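Local coordinates for protein sulfite dehydrogenase (Paracoccus pantotrophus, PDB 2XTS) that probably oxidises protein-bound sulfane sulfur in the Sox pathway, using a molybdenum cofactor and passing electrons to the haem c of a partner cytochrome, at residues A[203-215]-A[220-232]. Numbering follows the deposited sequence.
Sequences LRKEHGYPARLVV and GNMWVKWVRRLGI. With MTE (phosphonic acidmono-(2-amino-5,6-dimercapto-4-oxo-3,7,8a,9,10,10a-hexahydro-4H-8-oxa-1,3,9,10-tetraaza-anthracen-7-ylmethyl)ester), chain E; 2MO (molybdenum (IV)oxide), chain F.
Arg-212 and Lys-225 show how two neighbouring chain segments can share one anionic ligand: their side chains lie side by side and both end in bonds to the phosphate of the molybdopterin. NH1 of Arg-212 reaches MTE O3P at 2.7 Å, while NH2 bonds both MTE O4' and the carbonyl of Trp-223, two in-plane acceptors that fix the guanidinium's rotation. CG of Lys-225 lies over one face of that guanidinium, and a bend at chi3 (-68°) further along the chain swings CE and NZ to MTE O2P (2.7 Å from NZ), where NZ also bonds Glu-206 O and Arg-74 O. Backbone bonds, Leu-213 N to Val-224 O (2.8 Å) and Val-227 N to Ala-211 O, tie the segments together.

Both indoles pack flat against backbone. Val-214 CA and Val-215 N cover one face of Trp-223. Gly-208 CA sits 3.5 Å from the centroid of the five-membered ring of Trp-226, whose NE1 donates to Lys-205 O at 3.0 Å. With an alanine here the ring and NE1 are gone, which would probably leave Lys-205 O with Gly-208 N as its remaining donor in the segments and open a gap beside Gly-208 CA. Lys-225 N and O pair with the pterin's N1 and N2, in a cofactor pocket characteristic of the sulfite oxidase family's molybdopterin-binding domain.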
loop_
_atom_site.group_PDB
_atom_site.type_symbol
_atom_site.label_atom_id
_atom_site.label_comp_id
_atom_site.label_asym_id
_atom_site.label_seq_id
_atom_site.Cartn_x
_atom_site.Cartn_y
_atom_site.Cartn_z
ATOM N N LEU A 203 0.130 -5.396 -10.350
ATOM C CA LEU A 203 -1.279 -5.594 -10.086
ATOM C C LEU A 203 -1.523 -7.014 -9.585
ATOM O O LEU A 203 -0.892 -7.964 -10.035
ATOM C CB LEU A 203 -2.053 -5.454 -11.385
ATOM C CG LEU A 203 -2.005 -4.146 -12.161
ATOM C CD1 LEU A 203 -2.749 -4.223 -13.446
ATOM C CD2 LEU A 203 -2.623 -3.083 -11.305
ATOM N N ARG A 204 -2.467 -7.155 -8.663
ATOM C CA ARG A 204 -2.920 -8.485 -8.258
ATOM C C ARG A 204 -3.689 -9.137 -9.414
ATOM O O ARG A 204 -4.210 -8.470 -10.317
ATOM C CB ARG A 204 -3.758 -8.372 -6.975
ATOM C CG ARG A 204 -3.019 -7.768 -5.805
ATOM C CD ARG A 204 -1.754 -8.542 -5.469
ATOM N NE ARG A 204 -0.953 -8.036 -4.354
ATOM C CZ ARG A 204 -1.169 -8.352 -3.076
ATOM N NH1 ARG A 204 -2.245 -9.040 -2.715
ATOM N NH2 ARG A 204 -0.336 -7.919 -2.142
ATOM N N LYS A 205 -3.723 -10.468 -9.398
ATOM C CA LYS A 205 -4.425 -11.218 -10.424
ATOM C C LYS A 205 -5.829 -10.672 -10.645
ATOM O O LYS A 205 -6.247 -10.387 -11.777
ATOM C CB LYS A 205 -4.513 -12.682 -10.033
ATOM C CG LYS A 205 -5.257 -13.564 -11.020
ATOM C CD LYS A 205 -5.253 -15.014 -10.563
ATOM C CE LYS A 205 -6.141 -15.903 -11.374
ATOM N NZ LYS A 205 -6.057 -17.284 -10.820
ATOM N N GLU A 206 -6.541 -10.498 -9.536
ATOM C CA GLU A 206 -7.926 -10.101 -9.538
ATOM C C GLU A 206 -8.155 -8.649 -9.902
ATOM O O GLU A 206 -9.288 -8.254 -10.166
ATOM C CB GLU A 206 -8.553 -10.421 -8.166
ATOM C CG GLU A 206 -8.000 -9.676 -6.957
ATOM C CD GLU A 206 -6.797 -10.317 -6.291
ATOM O OE1 GLU A 206 -6.032 -11.089 -6.915
ATOM O OE2 GLU A 206 -6.621 -10.019 -5.091
ATOM N N HIS A 207 -7.073 -7.872 -9.924
ATOM C CA HIS A 207 -7.101 -6.457 -10.303
ATOM C C HIS A 207 -6.532 -6.206 -11.697
ATOM O O HIS A 207 -6.287 -5.077 -12.081
ATOM C CB HIS A 207 -6.377 -5.599 -9.264
ATOM C CG HIS A 207 -6.945 -5.710 -7.883
ATOM N ND1 HIS A 207 -6.156 -5.702 -6.748
ATOM C CD2 HIS A 207 -8.229 -5.803 -7.463
ATOM C CE1 HIS A 207 -6.944 -5.820 -5.686
ATOM N NE2 HIS A 207 -8.202 -5.860 -6.094
ATOM N N GLY A 208 -6.338 -7.263 -12.471
ATOM C CA GLY A 208 -6.006 -7.117 -13.883
ATOM C C GLY A 208 -4.608 -7.492 -14.327
ATOM O O GLY A 208 -4.233 -7.161 -15.443
ATOM N N TYR A 209 -3.845 -8.178 -13.487
ATOM C CA TYR A 209 -2.458 -8.532 -13.840
ATOM C C TYR A 209 -2.377 -9.112 -15.228
ATOM O O TYR A 209 -3.113 -10.012 -15.545
ATOM C CB TYR A 209 -1.929 -9.583 -12.885
ATOM C CG TYR A 209 -0.502 -10.047 -13.133
ATOM C CD1 TYR A 209 -0.228 -11.119 -13.963
ATOM C CD2 TYR A 209 0.562 -9.438 -12.484
ATOM C CE1 TYR A 209 1.073 -11.562 -14.143
ATOM C CE2 TYR A 209 1.856 -9.882 -12.637
ATOM C CZ TYR A 209 2.101 -10.942 -13.468
ATOM O OH TYR A 209 3.366 -11.420 -13.604
ATOM N N PRO A 210 -1.440 -8.632 -16.049
ATOM C CA PRO A 210 -0.367 -7.697 -15.757
ATOM C C PRO A 210 -0.612 -6.237 -16.160
ATOM O O PRO A 210 0.277 -5.420 -15.991
ATOM C CB PRO A 210 0.807 -8.285 -16.543
ATOM C CG PRO A 210 0.132 -8.790 -17.775
ATOM C CD PRO A 210 -1.206 -9.330 -17.329
ATOM N N ALA A 211 -1.791 -5.900 -16.675
ATOM C CA ALA A 211 -2.054 -4.553 -17.124
ATOM C C ALA A 211 -3.541 -4.231 -17.111
ATOM O O ALA A 211 -4.363 -5.017 -17.590
ATOM C CB ALA A 211 -1.473 -4.354 -18.555
ATOM N N ARG A 212 -3.887 -3.055 -16.588
ATOM C CA ARG A 212 -5.261 -2.555 -16.573
ATOM C C ARG A 212 -5.291 -1.098 -16.998
ATOM O O ARG A 212 -4.282 -0.402 -16.893
ATOM C CB ARG A 212 -5.914 -2.686 -15.189
ATOM C CG ARG A 212 -5.486 -1.602 -14.193
ATOM C CD ARG A 212 -6.201 -1.717 -12.868
ATOM N NE ARG A 212 -7.651 -1.650 -13.044
ATOM C CZ ARG A 212 -8.525 -2.082 -12.144
ATOM N NH1 ARG A 212 -8.131 -2.422 -10.925
ATOM N NH2 ARG A 212 -9.821 -2.096 -12.437
ATOM N N LEU A 213 -6.465 -0.618 -17.397
ATOM C CA LEU A 213 -6.670 0.808 -17.485
ATOM C C LEU A 213 -6.993 1.429 -16.141
ATOM O O LEU A 213 -7.739 0.861 -15.352
ATOM C CB LEU A 213 -7.802 1.139 -18.459
ATOM C CG LEU A 213 -7.598 0.683 -19.903
ATOM C CD1 LEU A 213 -8.730 1.178 -20.810
ATOM C CD2 LEU A 213 -6.240 1.130 -20.444
ATOM N N VAL A 214 -6.436 2.615 -15.945
ATOM C CA VAL A 214 -6.716 3.507 -14.825
ATOM C C VAL A 214 -7.320 4.758 -15.453
ATOM O O VAL A 214 -6.708 5.369 -16.352
ATOM C CB VAL A 214 -5.447 3.804 -13.989
ATOM C CG1 VAL A 214 -5.685 4.948 -13.026
ATOM C CG2 VAL A 214 -5.057 2.550 -13.256
ATOM N N VAL A 215 -8.556 5.094 -15.045
ATOM C CA VAL A 215 -9.369 6.149 -15.693
ATOM C C VAL A 215 -9.809 7.147 -14.618
ATOM O O VAL A 215 -10.897 7.025 -14.043
ATOM C CB VAL A 215 -10.596 5.522 -16.404
ATOM C CG1 VAL A 215 -11.277 6.568 -17.285
ATOM C CG2 VAL A 215 -10.189 4.243 -17.193
ATOM N N GLY A 220 -15.880 2.707 -12.254
ATOM C CA GLY A 220 -14.958 1.572 -12.229
ATOM C C GLY A 220 -15.079 0.651 -13.426
ATOM O O GLY A 220 -14.108 0.026 -13.833
ATOM N N ASN A 221 -16.285 0.489 -13.973
ATOM C CA ASN A 221 -16.424 -0.386 -15.126
ATOM C C ASN A 221 -15.476 -0.036 -16.266
ATOM O O ASN A 221 -15.084 -0.920 -17.036
ATOM C CB ASN A 221 -17.877 -0.424 -15.619
ATOM C CG ASN A 221 -18.074 -1.427 -16.738
ATOM O OD1 ASN A 221 -18.204 -1.041 -17.909
ATOM N ND2 ASN A 221 -17.981 -2.713 -16.420
ATOM N N MET A 222 -15.094 1.222 -16.382
ATOM C CA MET A 222 -14.259 1.623 -17.487
ATOM C C MET A 222 -12.789 1.283 -17.249
ATOM O O MET A 222 -11.986 1.393 -18.165
ATOM C CB MET A 222 -14.486 3.085 -17.767
ATOM C CG MET A 222 -15.937 3.374 -18.104
ATOM S SD MET A 222 -16.206 5.131 -18.447
ATOM C CE MET A 222 -15.779 5.224 -20.176
ATOM N N TRP A 223 -12.452 0.858 -16.022
ATOM C CA TRP A 223 -11.072 0.503 -15.681
ATOM C C TRP A 223 -10.812 -0.925 -16.155
ATOM O O TRP A 223 -10.691 -1.867 -15.352
ATOM C CB TRP A 223 -10.833 0.659 -14.172
ATOM C CG TRP A 223 -10.927 2.057 -13.629
ATOM C CD1 TRP A 223 -11.911 2.981 -13.840
ATOM C CD2 TRP A 223 -10.066 2.599 -12.653
ATOM N NE1 TRP A 223 -11.659 4.107 -13.104
ATOM C CE2 TRP A 223 -10.517 3.898 -12.371
ATOM C CE3 TRP A 223 -8.890 2.143 -12.055
ATOM C CZ2 TRP A 223 -9.868 4.728 -11.476
ATOM C CZ3 TRP A 223 -8.250 2.950 -11.167
ATOM C CH2 TRP A 223 -8.736 4.236 -10.876
ATOM N N VAL A 224 -10.780 -1.105 -17.471
ATOM C CA VAL A 224 -10.720 -2.421 -18.087
ATOM C C VAL A 224 -9.467 -3.172 -17.587
ATOM O O VAL A 224 -8.341 -2.678 -17.705
ATOM C CB VAL A 224 -10.746 -2.315 -19.631
ATOM C CG1 VAL A 224 -10.618 -3.703 -20.260
ATOM C CG2 VAL A 224 -12.005 -1.630 -20.115
ATOM N N LYS A 225 -9.688 -4.366 -17.054
ATOM C CA LYS A 225 -8.626 -5.223 -16.540
ATOM C C LYS A 225 -8.154 -6.216 -17.601
ATOM O O LYS A 225 -8.887 -6.579 -18.526
ATOM C CB LYS A 225 -9.145 -5.966 -15.305
ATOM C CG LYS A 225 -9.354 -5.089 -14.119
ATOM C CD LYS A 225 -9.795 -5.837 -12.862
ATOM C CE LYS A 225 -11.185 -6.426 -12.939
ATOM N NZ LYS A 225 -11.462 -7.204 -11.712
ATOM N N TRP A 226 -6.914 -6.665 -17.445
ATOM C CA TRP A 226 -6.310 -7.626 -18.374
ATOM C C TRP A 226 -6.445 -7.093 -19.797
ATOM O O TRP A 226 -6.816 -7.812 -20.716
ATOM C CB TRP A 226 -6.932 -9.045 -18.236
ATOM C CG TRP A 226 -7.151 -9.490 -16.815
ATOM C CD1 TRP A 226 -6.181 -9.917 -15.963
ATOM C CD2 TRP A 226 -8.381 -9.585 -16.099
ATOM N NE1 TRP A 226 -6.725 -10.253 -14.751
ATOM C CE2 TRP A 226 -8.072 -10.046 -14.808
ATOM C CE3 TRP A 226 -9.713 -9.354 -16.422
ATOM C CZ2 TRP A 226 -9.041 -10.221 -13.830
ATOM C CZ3 TRP A 226 -10.675 -9.549 -15.459
ATOM C CH2 TRP A 226 -10.338 -9.960 -14.167
ATOM N N VAL A 227 -6.150 -5.801 -19.982
ATOM C CA VAL A 227 -6.500 -5.122 -21.225
ATOM C C VAL A 227 -5.750 -5.729 -22.406
ATOM O O VAL A 227 -4.532 -5.868 -22.361
ATOM C CB VAL A 227 -6.275 -3.596 -21.160
ATOM C CG1 VAL A 227 -7.179 -2.887 -22.174
ATOM C CG2 VAL A 227 -6.625 -3.048 -19.841
ATOM N N ARG A 228 -6.485 -6.104 -23.446
ATOM C CA ARG A 228 -5.874 -6.744 -24.615
ATOM C C ARG A 228 -5.921 -5.954 -25.905
ATOM O O ARG A 228 -5.112 -6.193 -26.811
ATOM C CB ARG A 228 -6.498 -8.126 -24.870
ATOM C CG ARG A 228 -7.767 -8.117 -25.676
ATOM C CD ARG A 228 -8.170 -9.503 -26.049
ATOM N NE ARG A 228 -9.277 -9.495 -27.005
ATOM C CZ ARG A 228 -9.847 -10.587 -27.502
ATOM N NH1 ARG A 228 -9.478 -11.800 -27.085
ATOM N NH2 ARG A 228 -10.799 -10.463 -28.413
ATOM N N ARG A 229 -6.851 -5.011 -26.014
ATOM C CA ARG A 229 -7.013 -4.301 -27.286
ATOM C C ARG A 229 -7.585 -2.915 -27.076
ATOM O O ARG A 229 -8.478 -2.717 -26.260
ATOM C CB ARG A 229 -7.896 -5.099 -28.259
ATOM C CG ARG A 229 -7.998 -4.531 -29.666
ATOM C CD ARG A 229 -8.737 -5.470 -30.595
ATOM N NE ARG A 229 -10.177 -5.434 -30.368
ATOM C CZ ARG A 229 -10.989 -4.489 -30.844
ATOM N NH1 ARG A 229 -10.523 -3.475 -31.560
ATOM N NH2 ARG A 229 -12.291 -4.547 -30.606
ATOM N N LEU A 230 -6.997 -1.962 -27.794
ATOM C CA LEU A 230 -7.443 -0.576 -27.915
ATOM C C LEU A 230 -7.795 -0.352 -29.385
ATOM O O LEU A 230 -6.913 -0.311 -30.247
ATOM C CB LEU A 230 -6.365 0.406 -27.457
ATOM C CG LEU A 230 -5.700 0.135 -26.113
ATOM C CD1 LEU A 230 -4.590 1.168 -25.878
ATOM C CD2 LEU A 230 -6.725 0.153 -24.972
ATOM N N GLY A 231 -9.079 -0.246 -29.668
ATOM C CA GLY A 231 -9.566 -0.039 -31.029
ATOM C C GLY A 231 -9.969 1.395 -31.207
ATOM O O GLY A 231 -10.650 1.957 -30.358
ATOM N N ILE A 232 -9.567 2.009 -32.312
ATOM C CA ILE A 232 -9.897 3.409 -32.563
ATOM C C ILE A 232 -10.982 3.459 -33.627
ATOM O O ILE A 232 -10.786 2.960 -34.721
ATOM C CB ILE A 232 -8.670 4.194 -33.027
ATOM C CG1 ILE A 232 -7.500 4.022 -32.034
ATOM C CG2 ILE A 232 -9.046 5.662 -33.209
ATOM C CD1 ILE A 232 -7.826 4.362 -30.571
HETATM N N1 MTE E . -12.307 -5.510 -16.730
HETATM C C2 MTE E . -12.551 -6.691 -17.287
HETATM N N2 MTE E . -11.744 -7.118 -18.282
HETATM N N3 MTE E . -13.558 -7.484 -16.873
HETATM C C4 MTE E . -14.408 -7.125 -15.869
HETATM O O4 MTE E . -15.310 -7.922 -15.536
HETATM N N5 MTE E . -15.055 -5.306 -14.266
HETATM C C6 MTE E . -15.040 -3.862 -14.228
HETATM C C7 MTE E . -13.653 -3.239 -14.201
HETATM N N8 MTE E . -12.835 -3.804 -15.243
HETATM C C9 MTE E . -14.223 -5.835 -15.235
HETATM C C10 MTE E . -13.109 -5.021 -15.736
HETATM C "C1'" MTE E . -15.855 -3.287 -13.083
HETATM S "S1'" MTE E . -17.601 -3.309 -13.198
HETATM C "C2'" MTE E . -15.269 -2.688 -12.020
HETATM S "S2'" MTE E . -16.180 -1.873 -10.811
HETATM C "C3'" MTE E . -13.760 -2.696 -11.907
HETATM O "O3'" MTE E . -13.091 -3.467 -12.919
HETATM C "C4'" MTE E . -13.342 -3.301 -10.580
HETATM O "O4'" MTE E . -11.916 -3.227 -10.445
HETATM P P MTE E . -11.269 -4.182 -9.331
HETATM O O1P MTE E . -11.961 -3.639 -8.045
HETATM O O2P MTE E . -11.666 -5.603 -9.563
HETATM O O3P MTE E . -9.812 -3.870 -9.351
HETATM MO MO 2MO F . -18.425 -1.777 -11.590
HETATM O OT1 2MO F . -18.648 -0.176 -12.369
HETATM O OT2 2MO F . -19.999 -2.932 -11.752
#